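Side-chain contact in ureidoglycolate hydrolase (Arabidopsis thaliana, PDB 4PXE), which hydrolyses (S)-ureidoglycolate to glyoxylate, ammonium and carbon dioxide in purine breakdown, using two manganese ions per subunit: residues 75-80 with 116-121. Numbering follows the deposited sequence.
Sequences GKWDGL and NVLKRS
Trp77 and Lys119 are the residues whose CA atoms lie nearest across the two segments, 9.9 Å apart. Trp77 ends strand 73-77, and Lys119 lies in the last turn of helix 105-120. No hydrogen bond joins the segments; side chains make the contact. The CB of Trp77 points toward the helix, and with CG anti to the backbone N (chi1 178°) the indole extends across the gap. Lys119 runs back along one face of the ring in the opposite direction, its chain extended beyond CG. Its CG sits 3.5 Å from Trp77 CH2. Its CE makes a CH-pi contact 3.8 Å from the centroid of the Trp77 five-membered ring. Lys119 NZ lies 4.5 Å from the centroid of the Trp77 five-membered ring, only 4° off the ring normal, a cation-pi contact. The same ammonium group donates a hydrogen bond to Ala61 O. Leu118 CB meets the ring edge near its plane, 3.7 Å from Trp77 CZ3. A leucine here has no aromatic face, so Lys119 would probably be left without its cation-pi partner and flat support. Leu129 of neighbouring strand 129-133 touches both Trp77 and Leu118. The arrangement is helix-on-sheet packing in the alpha/beta catalytic domain of the M20 fold, away from the manganese site.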
loop_
_atom_site.group_PDB
_atom_site.type_symbol
_atom_site.label_atom_id
_atom_site.label_comp_id
_atom_site.label_asym_id
_atom_site.label_seq_id
_atom_site.Cartn_x
_atom_site.Cartn_y
_atom_site.Cartn_z
ATOM N N GLY A 75 20.863 -1.921 31.661
ATOM C CA GLY A 75 22.155 -2.501 32.001
ATOM C C GLY A 75 22.894 -1.605 32.971
ATOM O O GLY A 75 23.353 -0.521 32.600
ATOM N N LYS A 76 23.009 -2.040 34.224
ATOM C CA LYS A 76 23.574 -1.186 35.268
ATOM C C LYS A 76 24.989 -1.563 35.717
ATOM O O LYS A 76 25.312 -2.739 35.891
ATOM C CB LYS A 76 22.652 -1.152 36.498
ATOM C CG LYS A 76 23.192 -0.313 37.645
ATOM C CD LYS A 76 22.227 -0.204 38.816
ATOM C CE LYS A 76 21.117 0.794 38.541
ATOM N NZ LYS A 76 20.293 1.063 39.780
ATOM N N TRP A 77 25.821 -0.541 35.875
ATOM C CA TRP A 77 27.110 -0.662 36.543
ATOM C C TRP A 77 26.911 -0.065 37.934
ATOM O O TRP A 77 26.713 1.144 38.071
ATOM C CB TRP A 77 28.171 0.102 35.739
ATOM C CG TRP A 77 29.569 0.122 36.299
ATOM C CD1 TRP A 77 30.030 -0.516 37.415
ATOM C CD2 TRP A 77 30.684 0.841 35.759
ATOM N NE1 TRP A 77 31.370 -0.243 37.596
ATOM C CE2 TRP A 77 31.793 0.590 36.594
ATOM C CE3 TRP A 77 30.851 1.676 34.649
ATOM C CZ2 TRP A 77 33.051 1.143 36.353
ATOM C CZ3 TRP A 77 32.095 2.225 34.410
ATOM C CH2 TRP A 77 33.180 1.959 35.261
ATOM N N ASP A 78 26.930 -0.920 38.958
ATOM C CA ASP A 78 26.664 -0.488 40.329
ATOM C C ASP A 78 27.765 0.423 40.850
ATOM O O ASP A 78 28.947 0.095 40.762
ATOM C CB ASP A 78 26.554 -1.690 41.271
ATOM C CG ASP A 78 25.377 -2.581 40.957
ATOM O OD1 ASP A 78 25.496 -3.801 41.200
ATOM O OD2 ASP A 78 24.334 -2.077 40.483
ATOM N N GLY A 79 27.372 1.561 41.403
ATOM C CA GLY A 79 28.327 2.503 41.954
ATOM C C GLY A 79 28.631 2.236 43.419
ATOM O O GLY A 79 28.066 1.327 44.031
ATOM N N LEU A 80 29.528 3.049 43.969
ATOM C CA LEU A 80 29.907 2.980 45.382
ATOM C C LEU A 80 28.734 3.340 46.283
ATOM O O LEU A 80 28.655 2.880 47.425
ATOM C CB LEU A 80 31.073 3.929 45.658
ATOM C CG LEU A 80 32.435 3.545 45.082
ATOM C CD1 LEU A 80 33.424 4.699 45.221
ATOM C CD2 LEU A 80 32.963 2.296 45.765
ATOM N N ASN A 116 32.641 0.446 28.665
ATOM C CA ASN A 116 33.908 -0.254 28.473
ATOM C C ASN A 116 35.118 0.682 28.504
ATOM O O ASN A 116 36.157 0.345 29.084
ATOM C CB ASN A 116 33.854 -1.096 27.196
ATOM C CG ASN A 116 32.934 -2.306 27.350
ATOM O OD1 ASN A 116 32.901 -2.932 28.412
ATOM N ND2 ASN A 116 32.188 -2.631 26.305
ATOM N N VAL A 117 34.965 1.869 27.923
ATOM C CA VAL A 117 35.987 2.910 27.959
ATOM C C VAL A 117 36.302 3.316 29.405
ATOM O O VAL A 117 37.470 3.376 29.811
ATOM C CB VAL A 117 35.529 4.162 27.164
ATOM C CG1 VAL A 117 36.360 5.392 27.530
ATOM C CG2 VAL A 117 35.559 3.896 25.648
ATOM N N LEU A 118 35.262 3.575 30.192
ATOM C CA LEU A 118 35.430 3.966 31.588
ATOM C C LEU A 118 36.067 2.852 32.415
ATOM O O LEU A 118 36.926 3.111 33.272
ATOM C CB LEU A 118 34.081 4.361 32.185
ATOM C CG LEU A 118 33.558 5.726 31.733
ATOM C CD1 LEU A 118 32.145 5.950 32.275
ATOM C CD2 LEU A 118 34.501 6.855 32.156
ATOM N N LYS A 119 35.663 1.614 32.156
ATOM C CA LYS A 119 36.260 0.479 32.858
ATOM C C LYS A 119 37.747 0.323 32.517
ATOM O O LYS A 119 38.556 0.074 33.416
ATOM C CB LYS A 119 35.477 -0.817 32.607
ATOM C CG LYS A 119 34.123 -0.834 33.306
ATOM C CD LYS A 119 33.506 -2.226 33.363
ATOM C CE LYS A 119 32.258 -2.232 34.251
ATOM N NZ LYS A 119 31.725 -3.604 34.506
ATOM N N ARG A 120 38.116 0.485 31.247
ATOM C CA ARG A 120 39.530 0.398 30.858
ATOM C C ARG A 120 40.366 1.468 31.553
ATOM O O ARG A 120 41.557 1.263 31.824
ATOM C CB ARG A 120 39.719 0.488 29.340
ATOM C CG ARG A 120 39.376 -0.789 28.603
ATOM C CD ARG A 120 39.820 -0.763 27.140
ATOM N NE ARG A 120 39.167 0.267 26.326
ATOM C CZ ARG A 120 38.033 0.090 25.654
ATOM N NH1 ARG A 120 37.388 -1.068 25.714
ATOM N NH2 ARG A 120 37.535 1.081 24.924
ATOM N N SER A 121 39.744 2.609 31.846
ATOM C CA SER A 121 40.425 3.709 32.519
ATOM C C SER A 121 40.407 3.603 34.051
ATOM O O SER A 121 40.945 4.475 34.742
ATOM C CB SER A 121 39.836 5.047 32.077
ATOM O OG SER A 121 40.265 5.358 30.763
#